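Local structure of PcaV transcriptional regulator (Streptomyces coelicolor, 4FHT) at residues T30-E35 against V111-M116; Y41-A46 against E60-D65. The protein probably acts as a MarR-family DNA-binding transcription factor and binds 3,4-dihydroxybenzoate in a pocket lined by both subunits of its dimer. One frame throughout, in Å; residues are numbered along the deposited sequence.

How the contacts relate
From the N terminus, the last residues of helix 13-31 and those after them form the first half of contact 1. Helix 38-49 follows and supplies residues 41-46 to contact 2, which is closed at residues 60-65, where the chain passes from helix 55-62 towards helix 66-79. The two-stranded antiparallel sheet comes next, and helix 100-121 then closes contact 1. Contact 2 is thus a short loop nested within the long one: the inner closure ties helix 38-49 to the end of helix 55-62, in the probable DNA-binding lobe, and the outer returns the chain to helix 13-31. Their centres lie about 18 Å apart, yet they touch where Ile113 CD1 packs 3.5 Å from Tyr41 CZ, beside the bound 3,4-dihydroxybenzoate.

Contact 1: T30-E35 against V111-M116; sequences TMVSEE and VRIARM
Arg112 lies along the backbone of Met31 and Val32. Its CB rests 3.5 Å from Met31 O, and CG stays beside the same carbonyl. With CD anti to CA (chi2 176°), CD passes 3.2 Å from Val32 O, and the extended run continues to NE, leaving NE and CZ alongside that oxygen. At the tip, NH1 lies 3.6 Å from Met31 O, the oxygen at the edge of the guanidinium and near its plane. An alanine here keeps CB against Met31 O but would probably leave Val32 O without its CD neighbour and both carbonyls without the nearby positive charge. A water bridges the backbones, donating to Met31 O at 2.9 Å and to Arg112 O at 2.9 Å; Arg112 O also accepts from Met116 N within its helix. The guanidinium of Arg115 folds back with one face over Arg112 CA. The rest of the contact is largely apolar. Val32 CG2 meets Met116 SD at 3.7 Å, and Val32 CG1 lies 3.9 Å from Ile113 CG1. The bend at chi3 (67°) turns Met31 CE back to 3.9 Å from Arg115 O, with Met31 SD beside Met116 CA. Beyond 111-116 on helix 100-121, Met31 packs on Val119, and before it Val32 packs on Leu109. Ile113 and Met116 also touch Trp28 of helix 13-31 and the bound 3,4-dihydroxybenzoate, and Ile113 meets His12 of the second subunit, which places this helix pair at one wall of the ligand pocket.

Contact 2: Y41-A46 against E60-D65; sequences YAVLNA and ERVGLD. With DHB (3,4-dihydroxybenzoic acid), chain D.
Ala42 and Val62 mark the nearest backbone approach, with Ala42 CA and Val62 CA 6.3 Å apart, and the chains separate to 7.4 Å between Ala46 CA and Arg61 CA. Val62 carries most of the packing. Its CG1, anti to its own carbonyl carbon (chi1 -60°), leans against two alanines one helical turn apart, 3.9 Å from Ala42 CB and 4.0 Å from Ala46 CB. The same methyl comes within 3.5 Å of Ala42 O, a carbonyl already engaged by Ala46 N in the helix. The other methyl, CG2, faces the side chain of Val43. Next to it, Leu64 CD1 meets Val43 CG2 at 4.1 Å, the two side chains crossing at about a right angle; both also pack on Ile69 of helix 66-79. Between Val62 and Leu64 the chain leaves helix 55-62 through Gly63, which has positive phi (75°). The bound 3,4-dihydroxybenzoate borders the contact: its carboxylate O2 lies 3.3 Å from Ala42 CB, while its ring carbon C5 approaches Tyr41 CD2 obliquely at 3.9 Å. Arg18 of the second subunit, hydrogen-bonded to the ligand, also donates to Val62 O and Gly63 O, linking this turn to the dimer partner. Asp65 then caps the start of helix 66-79. Helix 55-62, the turn at Gly63 and helix 66-79 form the helix-turn-helix of a MarR-type winged-helix domain, in which the second helix is the probable DNA-recognition element, and helix 38-49 packs against that unit beside the ligand site.

Contact 1: T30-E35 against V111-M116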
loop_
_atom_site.group_PDB
_atom_site.type_symbol
_atom_site.label_atom_id
_atom_site.label_comp_id
_atom_site.label_asym_id
_atom_site.label_seq_id
_atom_site.Cartn_x
_atom_site.Cartn_y
_atom_site.Cartn_z
ATOM N N THR B 30 -12.575 -2.957 8.850
ATOM C CA THR B 30 -13.436 -3.948 9.488
ATOM C C THR B 30 -13.241 -4.018 11.004
ATOM O O THR B 30 -14.186 -4.293 11.743
ATOM C CB THR B 30 -13.256 -5.360 8.877
ATOM O OG1 THR B 30 -11.877 -5.742 8.943
ATOM C CG2 THR B 30 -13.714 -5.379 7.424
ATOM N N MET B 31 -12.021 -3.768 11.467
ATOM C CA MET B 31 -11.717 -3.916 12.888
ATOM C C MET B 31 -11.525 -2.583 13.612
ATOM O O MET B 31 -11.680 -2.508 14.831
ATOM C CB MET B 31 -10.476 -4.792 13.084
ATOM C CG MET B 31 -10.553 -6.150 12.392
ATOM S SD MET B 31 -9.172 -7.213 12.855
ATOM C CE MET B 31 -9.541 -7.491 14.585
ATOM N N VAL B 32 -11.186 -1.537 12.866
ATOM C CA VAL B 32 -10.866 -0.251 13.482
ATOM C C VAL B 32 -11.931 0.820 13.243
ATOM O O VAL B 32 -12.635 1.207 14.174
ATOM C CB VAL B 32 -9.480 0.265 13.045
ATOM C CG1 VAL B 32 -9.131 1.556 13.788
ATOM C CG2 VAL B 32 -8.418 -0.803 13.291
ATOM N N SER B 33 -12.051 1.299 12.007
ATOM C CA SER B 33 -13.006 2.368 11.709
ATOM C C SER B 33 -13.291 2.558 10.218
ATOM O O SER B 33 -12.407 2.393 9.378
ATOM C CB SER B 33 -12.525 3.691 12.311
ATOM O OG SER B 33 -13.432 4.745 12.035
ATOM N N GLU B 34 -14.538 2.908 9.908
ATOM C CA GLU B 34 -14.930 3.324 8.567
ATOM C C GLU B 34 -14.946 4.844 8.493
ATOM O O GLU B 34 -15.111 5.423 7.420
ATOM C CB GLU B 34 -16.336 2.826 8.236
ATOM C CG GLU B 34 -16.474 1.334 8.039
ATOM C CD GLU B 34 -17.921 0.931 7.808
ATOM O OE1 GLU B 34 -18.820 1.738 8.135
ATOM O OE2 GLU B 34 -18.155 -0.185 7.295
ATOM N N GLU B 35 -14.788 5.484 9.645
ATOM C CA GLU B 35 -14.959 6.927 9.755
ATOM C C GLU B 35 -13.617 7.654 9.795
ATOM O O GLU B 35 -13.474 8.743 9.235
ATOM C CB GLU B 35 -15.781 7.252 11.003
ATOM C CG GLU B 35 -16.286 8.678 11.082
ATOM C CD GLU B 35 -17.201 8.899 12.273
ATOM O OE1 GLU B 35 -17.417 7.940 13.045
ATOM O OE2 GLU B 35 -17.707 10.031 12.437
ATOM N N VAL B 111 -7.513 1.063 21.161
ATOM C CA VAL B 111 -7.970 -0.227 21.664
ATOM C C VAL B 111 -8.270 -1.168 20.502
ATOM O O VAL B 111 -7.883 -2.339 20.514
ATOM C CB VAL B 111 -9.232 -0.072 22.534
ATOM C CG1 VAL B 111 -9.769 -1.438 22.939
ATOM C CG2 VAL B 111 -8.932 0.777 23.759
ATOM N N ARG B 112 -8.958 -0.641 19.497
ATOM C CA ARG B 112 -9.307 -1.419 18.314
ATOM C C ARG B 112 -8.072 -1.779 17.490
ATOM O O ARG B 112 -7.978 -2.880 16.950
ATOM C CB ARG B 112 -10.306 -0.649 17.452
ATOM C CG ARG B 112 -11.647 -0.396 18.123
ATOM C CD ARG B 112 -12.530 0.467 17.238
ATOM N NE ARG B 112 -13.901 0.548 17.726
ATOM C CZ ARG B 112 -14.881 -0.260 17.335
ATOM N NH1 ARG B 112 -14.640 -1.216 16.447
ATOM N NH2 ARG B 112 -16.101 -0.112 17.832
ATOM N N ILE B 113 -7.131 -0.844 17.399
ATOM C CA ILE B 113 -5.901 -1.049 16.637
ATOM C C ILE B 113 -5.054 -2.185 17.215
ATOM O O ILE B 113 -4.468 -2.980 16.473
ATOM C CB ILE B 113 -5.069 0.252 16.571
ATOM C CG1 ILE B 113 -5.784 1.295 15.711
ATOM C CG2 ILE B 113 -3.676 -0.014 16.019
ATOM C CD1 ILE B 113 -5.095 2.640 15.682
ATOM N N ALA B 114 -5.006 -2.261 18.542
ATOM C CA ALA B 114 -4.246 -3.297 19.229
ATOM C C ALA B 114 -4.756 -4.688 18.861
ATOM O O ALA B 114 -3.968 -5.616 18.668
ATOM C CB ALA B 114 -4.301 -3.088 20.736
ATOM N N ARG B 115 -6.073 -4.827 18.757
ATOM C CA ARG B 115 -6.675 -6.091 18.350
ATOM C C ARG B 115 -6.398 -6.393 16.879
ATOM O O ARG B 115 -6.139 -7.543 16.513
ATOM C CB ARG B 115 -8.181 -6.088 18.615
ATOM C CG ARG B 115 -8.555 -5.863 20.071
ATOM C CD ARG B 115 -10.007 -6.239 20.330
ATOM N NE ARG B 115 -10.928 -5.538 19.440
ATOM C CZ ARG B 115 -11.507 -4.375 19.726
ATOM N NH1 ARG B 115 -11.262 -3.775 20.885
ATOM N NH2 ARG B 115 -12.332 -3.812 18.855
ATOM N N MET B 116 -6.460 -5.362 16.038
ATOM C CA MET B 116 -6.163 -5.522 14.617
ATOM C C MET B 116 -4.732 -6.010 14.415
ATOM O O MET B 116 -4.478 -6.896 13.598
ATOM C CB MET B 116 -6.368 -4.212 13.851
ATOM C CG MET B 116 -6.026 -4.327 12.367
ATOM S SD MET B 116 -5.867 -2.761 11.477
ATOM C CE MET B 116 -4.450 -2.046 12.307
HETATM O O HOH W 1 -10.415 -4.355 16.722
#

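Contact 2: Y41-A46 against E60-D65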
loop_
_atom_site.group_PDB
_atom_site.type_symbol
_atom_site.label_atom_id
_atom_site.label_comp_id
_atom_site.label_asym_id
_atom_site.label_seq_id
_atom_site.Cartn_x
_atom_site.Cartn_y
_atom_site.Cartn_z
ATOM N N TYR B 41 -5.376 8.828 11.873
ATOM C CA TYR B 41 -4.969 8.379 13.198
ATOM C C TYR B 41 -3.505 8.702 13.469
ATOM O O TYR B 41 -3.149 9.107 14.577
ATOM C CB TYR B 41 -5.208 6.875 13.387
ATOM C CG TYR B 41 -4.643 6.362 14.693
ATOM C CD1 TYR B 41 -5.381 6.441 15.869
ATOM C CD2 TYR B 41 -3.359 5.822 14.758
ATOM C CE1 TYR B 41 -4.861 5.988 17.072
ATOM C CE2 TYR B 41 -2.834 5.370 15.952
ATOM C CZ TYR B 41 -3.588 5.451 17.105
ATOM O OH TYR B 41 -3.064 4.994 18.293
ATOM N N ALA B 42 -2.662 8.507 12.458
ATOM C CA ALA B 42 -1.231 8.763 12.584
ATOM C C ALA B 42 -0.975 10.214 12.958
ATOM O O ALA B 42 -0.100 10.514 13.773
ATOM C CB ALA B 42 -0.514 8.419 11.290
ATOM N N VAL B 43 -1.744 11.113 12.357
ATOM C CA VAL B 43 -1.630 12.535 12.650
ATOM C C VAL B 43 -2.101 12.813 14.074
ATOM O O VAL B 43 -1.437 13.521 14.829
ATOM C CB VAL B 43 -2.434 13.380 11.645
ATOM C CG1 VAL B 43 -2.477 14.842 12.079
ATOM C CG2 VAL B 43 -1.833 13.244 10.256
ATOM N N LEU B 44 -3.243 12.233 14.436
ATOM C CA LEU B 44 -3.769 12.344 15.791
ATOM C C LEU B 44 -2.732 11.872 16.801
ATOM O O LEU B 44 -2.465 12.547 17.796
ATOM C CB LEU B 44 -5.053 11.523 15.941
ATOM C CG LEU B 44 -6.285 12.011 15.175
ATOM C CD1 LEU B 44 -7.470 11.098 15.433
ATOM C CD2 LEU B 44 -6.619 13.436 15.567
ATOM N N ASN B 45 -2.132 10.720 16.523
ATOM C CA ASN B 45 -1.131 10.145 17.407
ATOM C C ASN B 45 0.128 10.998 17.521
ATOM O O ASN B 45 0.736 11.079 18.590
ATOM C CB ASN B 45 -0.759 8.734 16.949
ATOM C CG ASN B 45 0.198 8.052 17.905
ATOM O OD1 ASN B 45 -0.207 7.571 18.961
ATOM N ND2 ASN B 45 1.475 8.016 17.544
ATOM N N ALA B 46 0.518 11.626 16.414
ATOM C CA ALA B 46 1.716 12.456 16.390
ATOM C C ALA B 46 1.552 13.671 17.291
ATOM O O ALA B 46 2.525 14.178 17.848
ATOM C CB ALA B 46 2.038 12.885 14.967
ATOM N N GLU B 60 6.414 15.000 7.955
ATOM C CA GLU B 60 7.713 14.340 7.972
ATOM C C GLU B 60 7.743 13.210 8.996
ATOM O O GLU B 60 8.375 12.179 8.772
ATOM C CB GLU B 60 8.831 15.352 8.249
ATOM C CG GLU B 60 9.034 16.352 7.119
ATOM C CD GLU B 60 10.139 17.353 7.403
ATOM O OE1 GLU B 60 10.668 17.359 8.535
ATOM O OE2 GLU B 60 10.477 18.135 6.489
ATOM N N ARG B 61 7.047 13.404 10.111
ATOM C CA ARG B 61 6.972 12.387 11.159
ATOM C C ARG B 61 6.254 11.117 10.700
ATOM O O ARG B 61 6.758 10.008 10.891
ATOM C CB ARG B 61 6.275 12.947 12.402
ATOM C CG ARG B 61 7.075 13.996 13.149
ATOM C CD ARG B 61 8.271 13.385 13.860
ATOM N NE ARG B 61 9.488 14.160 13.631
ATOM C CZ ARG B 61 9.828 15.245 14.319
ATOM N NH1 ARG B 61 9.044 15.694 15.289
ATOM N NH2 ARG B 61 10.955 15.882 14.033
ATOM N N VAL B 62 5.080 11.285 10.094
ATOM C CA VAL B 62 4.213 10.148 9.778
ATOM C C VAL B 62 4.310 9.678 8.328
ATOM O O VAL B 62 3.628 8.733 7.928
ATOM C CB VAL B 62 2.739 10.459 10.108
ATOM C CG1 VAL B 62 2.585 10.779 11.589
ATOM C CG2 VAL B 62 2.237 11.609 9.254
ATOM N N GLY B 63 5.159 10.335 7.543
ATOM C CA GLY B 63 5.368 9.940 6.162
ATOM C C GLY B 63 4.226 10.328 5.242
ATOM O O GLY B 63 3.683 9.494 4.519
ATOM N N LEU B 64 3.862 11.605 5.272
ATOM C CA LEU B 64 2.840 12.138 4.381
ATOM C C LEU B 64 3.383 13.361 3.653
ATOM O O LEU B 64 3.898 14.287 4.281
ATOM C CB LEU B 64 1.575 12.501 5.162
ATOM C CG LEU B 64 0.787 11.327 5.747
ATOM C CD1 LEU B 64 -0.311 11.819 6.677
ATOM C CD2 LEU B 64 0.200 10.475 4.632
ATOM N N ASP B 65 3.272 13.358 2.327
ATOM C CA ASP B 65 3.779 14.463 1.516
ATOM C C ASP B 65 2.976 15.739 1.749
ATOM O O ASP B 65 1.938 15.709 2.409
ATOM C CB ASP B 65 3.804 14.090 0.028
ATOM C CG ASP B 65 2.464 13.582 -0.479
ATOM O OD1 ASP B 65 1.429 14.228 -0.211
ATOM O OD2 ASP B 65 2.448 12.531 -1.152
HETATM C C1 DHB D . -0.971 3.972 10.436
HETATM C C2 DHB D . -1.570 2.756 10.126
HETATM C C3 DHB D . -1.894 1.862 11.138
HETATM O O3 DHB D . -2.486 0.654 10.841
HETATM C C4 DHB D . -1.615 2.176 12.458
HETATM O O4 DHB D . -1.950 1.283 13.451
HETATM C C5 DHB D . -1.016 3.387 12.771
HETATM C C6 DHB D . -0.695 4.287 11.760
HETATM C C DHB D . -0.623 4.939 9.354
HETATM O O1 DHB D . -1.294 4.974 8.285
HETATM O O2 DHB D . 0.342 5.732 9.515
#